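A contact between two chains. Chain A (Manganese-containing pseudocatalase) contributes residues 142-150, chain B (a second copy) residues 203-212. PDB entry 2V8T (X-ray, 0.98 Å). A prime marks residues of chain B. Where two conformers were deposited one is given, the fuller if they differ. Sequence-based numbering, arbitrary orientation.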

ATOM      1  N   GLY A 142      11.996 -19.541  -8.313  1.00  7.88           N
ATOM      2  CA  GLY A 142      12.753 -20.782  -8.216  1.00  9.12           C
ATOM      3  C   GLY A 142      12.969 -21.514  -9.529  1.00  8.33           C
ATOM      4  O   GLY A 142      13.789 -22.445  -9.529  1.00 10.01           O
ATOM      5  N   ASN A 143      12.265 -21.155 -10.589  1.00  7.88           N
ATOM      6  CA  ASN A 143      12.428 -21.805 -11.884  1.00  7.72           C
ATOM      7  C   ASN A 143      13.433 -20.993 -12.692  1.00  7.19           C
ATOM      8  O   ASN A 143      13.224 -19.797 -12.945  1.00  7.74           O
ATOM      9  CB  ASN A 143      11.091 -21.887 -12.623  1.00  7.85           C
ATOM     10  CG  ASN A 143      11.176 -22.566 -13.972  1.00  7.75           C
ATOM     11  OD1 ASN A 143      11.496 -21.941 -14.991  1.00  8.62           O
ATOM     12  ND2 ASN A 143      10.937 -23.874 -13.985  1.00  8.42           N
ATOM     13  N   LEU A 144      14.564 -21.612 -13.043  1.00  7.51           N
ATOM     14  CA  LEU A 144      15.665 -20.856 -13.637  1.00  7.47           C
ATOM     15  C   LEU A 144      15.283 -20.139 -14.918  1.00  7.20           C
ATOM     16  O   LEU A 144      15.595 -18.956 -15.084  1.00  7.35           O
ATOM     17  CB  LEU A 144      16.877 -21.806 -13.847  1.00  8.04           C
ATOM     18  CG  LEU A 144      18.077 -21.131 -14.483  1.00  8.42           C
ATOM     19  CD1 LEU A 144      18.573 -19.951 -13.673  1.00  9.41           C
ATOM     20  CD2 LEU A 144      19.185 -22.172 -14.669  1.00 10.72           C
ATOM     21  N   ILE A 145      14.665 -20.864 -15.862  1.00  7.18           N
ATOM     22  CA  ILE A 145      14.368 -20.237 -17.143  1.00  7.42           C
ATOM     23  C   ILE A 145      13.343 -19.089 -16.974  1.00  6.87           C
ATOM     24  O   ILE A 145      13.488 -18.036 -17.584  1.00  7.49           O
ATOM     25  CB  ILE A 145      13.930 -21.280 -18.175  1.00  7.74           C
ATOM     26  CG1 ILE A 145      15.162 -22.133 -18.564  1.00  8.69           C
ATOM     27  CG2 ILE A 145      13.305 -20.612 -19.399  1.00  8.51           C
ATOM     28  CD1 ILE A 145      14.800 -23.401 -19.306  1.00 10.00           C
ATOM     29  N   LEU A 146      12.314 -19.324 -16.165  1.00  7.22           N
ATOM     30  CA  LEU A 146      11.295 -18.275 -15.919  1.00  7.22           C
ATOM     31  C   LEU A 146      11.955 -17.029 -15.306  1.00  6.61           C
ATOM     32  O   LEU A 146      11.664 -15.902 -15.715  1.00  7.12           O
ATOM     33  CB  LEU A 146      10.212 -18.859 -15.052  1.00  7.40           C
ATOM     34  CG  LEU A 146       9.000 -17.927 -14.776  1.00  7.63           C
ATOM     35  CD1 LEU A 146       8.265 -17.534 -16.023  1.00  8.91           C
ATOM     36  CD2 LEU A 146       8.080 -18.635 -13.790  1.00  8.95           C
ATOM     37  N   ASP A 147      12.824 -17.236 -14.326  1.00  7.06           N
ATOM     38  CA  ASP A 147      13.528 -16.124 -13.701  1.00  6.90           C
ATOM     39  C   ASP A 147      14.418 -15.381 -14.716  1.00  6.97           C
ATOM     40  O   ASP A 147      14.464 -14.156 -14.722  1.00  7.03           O
ATOM     41  CB  ASP A 147      14.391 -16.587 -12.539  1.00  7.93           C
ATOM     42  CG  ASP A 147      13.596 -16.912 -11.229  1.00  8.23           C
ATOM     43  OD1 ASP A 147      12.396 -16.668 -11.140  1.00  8.79           O
ATOM     44  OD2 ASP A 147      14.334 -17.382 -10.332  1.00 11.01           O
ATOM     45  N   LEU A 148      15.147 -16.135 -15.559  1.00  6.88           N
ATOM     46  CA  LEU A 148      16.009 -15.478 -16.521  1.00  6.97           C
ATOM     47  C   LEU A 148      15.241 -14.703 -17.571  1.00  6.84           C
ATOM     48  O   LEU A 148      15.658 -13.639 -18.010  1.00  7.03           O
ATOM     49  CB  LEU A 148      16.936 -16.508 -17.218  1.00  7.65           C
ATOM     50  CG  LEU A 148      18.057 -17.055 -16.336  1.00  9.23           C
ATOM     51  CD1 LEU A 148      18.694 -18.256 -17.034  1.00 10.62           C
ATOM     52  CD2 LEU A 148      19.122 -15.964 -16.091  1.00 11.40           C
ATOM     53  N   LEU A 149      14.084 -15.248 -18.013  1.00  7.18           N
ATOM     54  CA  LEU A 149      13.210 -14.534 -18.929  1.00  6.97           C
ATOM     55  C   LEU A 149      12.748 -13.214 -18.287  1.00  7.04           C
ATOM     56  O   LEU A 149      12.794 -12.150 -18.897  1.00  6.97           O
ATOM     57  CB  LEU A 149      12.029 -15.444 -19.308  1.00  7.16           C
ATOM     58  CG  LEU A 149      10.984 -14.787 -20.182  1.00  7.71           C
ATOM     59  CD1 LEU A 149      11.517 -14.336 -21.540  1.00  9.91           C
ATOM     60  CD2 LEU A 149       9.784 -15.760 -20.359  1.00  9.40           C
ATOM     61  N   HIS A 150      12.295 -13.323 -17.018  1.00  6.77           N
ATOM     62  CA  HIS A 150      11.934 -12.127 -16.292  1.00  6.81           C
ATOM     63  C   HIS A 150      13.091 -11.131 -16.253  1.00  6.47           C
ATOM     64  O   HIS A 150      12.871  -9.928 -16.437  1.00  7.11           O
ATOM     65  CB  HIS A 150      11.580 -12.535 -14.827  0.80  6.90           C
ATOM     66  CG  HIS A 150      11.437 -11.362 -13.927  0.80  7.08           C
ATOM     67  ND1 HIS A 150      12.519 -10.837 -13.240  0.80  7.62           N
ATOM     68  CD2 HIS A 150      10.414 -10.523 -13.651  0.80  7.68           C
ATOM     69  CE1 HIS A 150      12.100  -9.739 -12.588  0.80  7.89           C
ATOM     70  NE2 HIS A 150      10.823  -9.520 -12.809  0.80  8.05           N
TER
ATOM     71  N   GLU B 203      12.623 -16.842 -32.204  1.00 10.27           N
ATOM     72  CA  GLU B 203      11.676 -17.935 -32.196  1.00 10.81           C
ATOM     73  C   GLU B 203      11.153 -18.218 -30.790  1.00  9.62           C
ATOM     74  O   GLU B 203      11.412 -19.262 -30.181  1.00 10.29           O
ATOM     75  CB  GLU B 203      12.290 -19.206 -32.830  0.50 12.04           C
ATOM     76  CG  GLU B 203      12.656 -18.982 -34.288  0.50 12.46           C
ATOM     77  CD  GLU B 203      13.410 -20.150 -34.949  0.50 16.89           C
ATOM     78  OE1 GLU B 203      13.914 -21.088 -34.292  0.30 19.69           O
ATOM     79  OE2 GLU B 203      13.612 -20.037 -36.161  0.30 20.65           O
ATOM     80  N   MET B 204      10.416 -17.250 -30.234  1.00  9.40           N
ATOM     81  CA  MET B 204       9.995 -17.329 -28.843  1.00  9.24           C
ATOM     82  C   MET B 204       9.187 -18.548 -28.530  1.00  9.21           C
ATOM     83  O   MET B 204       9.273 -19.066 -27.430  1.00 10.10           O
ATOM     84  CB  MET B 204       9.174 -16.065 -28.488  1.00  9.29           C
ATOM     85  CG  MET B 204       9.990 -14.794 -28.445  1.00 10.13           C
ATOM     86  SD  MET B 204      11.372 -14.832 -27.281  1.00 10.96           S
ATOM     87  CE  MET B 204      10.490 -14.917 -25.718  1.00 14.20           C
ATOM     88  N   THR B 205       8.361 -19.048 -29.470  1.00  9.44           N
ATOM     89  CA  THR B 205       7.573 -20.225 -29.146  1.00  9.84           C
ATOM     90  C   THR B 205       8.424 -21.450 -28.885  1.00  9.57           C
ATOM     91  O   THR B 205       7.948 -22.393 -28.251  1.00 10.12           O
ATOM     92  CB  THR B 205       6.502 -20.545 -30.197  1.00 10.87           C
ATOM     93  OG1 THR B 205       7.126 -20.834 -31.448  1.00 11.72           O
ATOM     94  CG2 THR B 205       5.501 -19.419 -30.323  1.00 12.95           C
ATOM     95  N   LYS B 206       9.675 -21.477 -29.364  1.00  9.23           N
ATOM     96  CA  LYS B 206      10.552 -22.621 -29.107  1.00 10.38           C
ATOM     97  C   LYS B 206      10.988 -22.712 -27.656  1.00 10.28           C
ATOM     98  O   LYS B 206      11.441 -23.766 -27.224  1.00 12.36           O
ATOM     99  CB  LYS B 206      11.722 -22.640 -30.098  0.50 11.48           C
ATOM    100  CG  LYS B 206      11.213 -22.850 -31.540  0.50 13.09           C
ATOM    101  CD  LYS B 206      12.362 -23.127 -32.470  0.50 16.24           C
ATOM    102  CE  LYS B 206      11.943 -23.400 -33.898  0.50 20.05           C
ATOM    103  NZ  LYS B 206      10.818 -22.499 -34.306  0.50 28.18           N
ATOM    104  N   MET B 207      10.791 -21.667 -26.854  1.00 10.08           N
ATOM    105  CA  MET B 207      11.037 -21.702 -25.437  1.00 11.14           C
ATOM    106  C   MET B 207       9.957 -22.440 -24.674  1.00  9.95           C
ATOM    107  O   MET B 207      10.173 -22.812 -23.512  1.00 12.15           O
ATOM    108  CB  MET B 207      11.084 -20.155 -24.814  1.00 14.19           C
ATOM    109  CG  MET B 207      11.944 -20.035 -23.656  1.00 14.98           C
ATOM    110  SD  MET B 207      11.995 -18.358 -23.198  1.00 15.92           S
ATOM    111  CE  MET B 207      13.124 -17.722 -24.406  1.00 17.02           C
ATOM    112  N   LEU B 208       8.794 -22.603 -25.261  1.00  9.51           N
ATOM    113  CA  LEU B 208       7.651 -23.193 -24.567  1.00  9.44           C
ATOM    114  C   LEU B 208       7.822 -24.725 -24.516  1.00  9.84           C
ATOM    115  O   LEU B 208       8.382 -25.329 -25.461  1.00 11.54           O
ATOM    116  CB  LEU B 208       6.357 -22.810 -25.275  1.00  9.61           C
ATOM    117  CG  LEU B 208       6.084 -21.309 -25.300  1.00  9.79           C
ATOM    118  CD1 LEU B 208       4.874 -21.012 -26.212  1.00 12.00           C
ATOM    119  CD2 LEU B 208       5.867 -20.758 -23.879  1.00 11.10           C
ATOM    120  N   PRO B 209       7.292 -25.415 -23.509  1.00  9.47           N
ATOM    121  CA  PRO B 209       6.602 -24.806 -22.379  1.00  9.32           C
ATOM    122  C   PRO B 209       7.524 -24.315 -21.291  1.00  8.67           C
ATOM    123  O   PRO B 209       8.647 -24.808 -21.134  1.00  9.45           O
ATOM    124  CB  PRO B 209       5.746 -25.988 -21.866  1.00 10.03           C
ATOM    125  CG  PRO B 209       6.612 -27.197 -22.137  1.00 10.62           C
ATOM    126  CD  PRO B 209       7.280 -26.888 -23.458  1.00 10.23           C
ATOM    127  N   ILE B 210       7.030 -23.362 -20.506  1.00  8.57           N
ATOM    128  CA  ILE B 210       7.604 -22.885 -19.275  1.00  8.08           C
ATOM    129  C   ILE B 210       6.515 -22.983 -18.202  1.00  8.34           C
ATOM    130  O   ILE B 210       5.413 -22.500 -18.428  1.00  8.66           O
ATOM    131  CB  ILE B 210       8.054 -21.396 -19.407  1.00  8.44           C
ATOM    132  CG1 ILE B 210       9.147 -21.233 -20.447  1.00 10.15           C
ATOM    133  CG2 ILE B 210       8.500 -20.886 -18.021  1.00  9.87           C
ATOM    134  CD1 ILE B 210       9.361 -19.813 -20.860  1.00 12.19           C
ATOM    135  N   PRO B 211       6.818 -23.583 -17.034  1.00  8.38           N
ATOM    136  CA  PRO B 211       7.941 -24.492 -16.782  1.00  8.42           C
ATOM    137  C   PRO B 211       7.917 -25.649 -17.766  1.00  8.59           C
ATOM    138  O   PRO B 211       6.978 -25.818 -18.550  1.00  8.64           O
ATOM    139  CB  PRO B 211       7.689 -24.999 -15.341  1.00  9.16           C
ATOM    140  CG  PRO B 211       6.712 -23.980 -14.744  1.00 10.46           C
ATOM    141  CD  PRO B 211       5.847 -23.604 -15.931  1.00  8.96           C
ATOM    142  N   LYS B 212       8.987 -26.460 -17.718  1.00  8.73           N
ATOM    143  CA  LYS B 212       9.184 -27.528 -18.714  1.00  9.00           C
ATOM    144  C   LYS B 212       8.388 -28.766 -18.300  1.00  9.30           C
ATOM    145  O   LYS B 212       8.926 -29.807 -17.879  1.00  9.88           O
ATOM    146  CB  LYS B 212      10.650 -27.793 -18.956  1.00  9.87           C
ATOM    147  CG  LYS B 212      10.913 -28.662 -20.167  1.00 11.35           C
ATOM    148  CD  LYS B 212      10.506 -28.033 -21.494  1.00 14.65           C
ATOM    149  CE  LYS B 212      11.336 -26.844 -21.993  1.00 15.96           C
ATOM    150  NZ  LYS B 212      12.686 -27.225 -21.927  0.50 18.92           N
TER

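Packing between the first turns of a helix in chain A (Leu144 to His150) and a segment of chain B; no hydrogen bond crosses between the two stretches, and the contact is almost wholly apolar. Glu203′ lies out of reach of the chain A stretch and instead forms a salt bridge within its own stretch, OE1 to Lys206′ NZ at 3.4 Å. Met204′ has its CA-to-CB bond sideways to the helix, but all three chi angles are m and the folded chain brings its CE to 4.3 Å from Leu149 CD1. Thr205′ and Lys206′ make no contact with the chain A stretch. Met207′ points toward the helix and places SD 4.4 Å from the same Leu149 CD1, so one leucine methyl meets both methionines. Leu208′ and Pro209′ stay out of reach; the peptide bond between them is cis, as is the one joining Ile210′ to Pro211′. Ile210′, flanked by these two prolines, is the centre of the contact, with 68 Å² covered, the largest area of any residue here. Ile210′ CD1 lies 4.3 Å from Ile145 CG2 and 4.1 Å from Leu149 CD2, residues one helical turn apart that both point toward chain B. Ile210′ CG2 approaches Leu146 CD1 at 3.9 Å and Asn143 OD1 at 4.4 Å. That oxygen is already engaged: Asn143 caps the helix, OD1 accepting from Leu146 N at 3.0 Å with an N-H...O angle of 163°. Pro211′ then sets CB 3.7 Å from Asn143 ND2, a van der Waals contact, since a ring carbon offers no acceptor; ND2 is hydrogen-bonded elsewhere in the structure. Lys212′ stays beyond contact distance. On the helix, Leu144, Asp147, Leu148 and His150 do not reach the partner stretch, leaving Ile145, Leu146 and Leu149 to supply its apolar surface. Together the two stretches bury 332 Å².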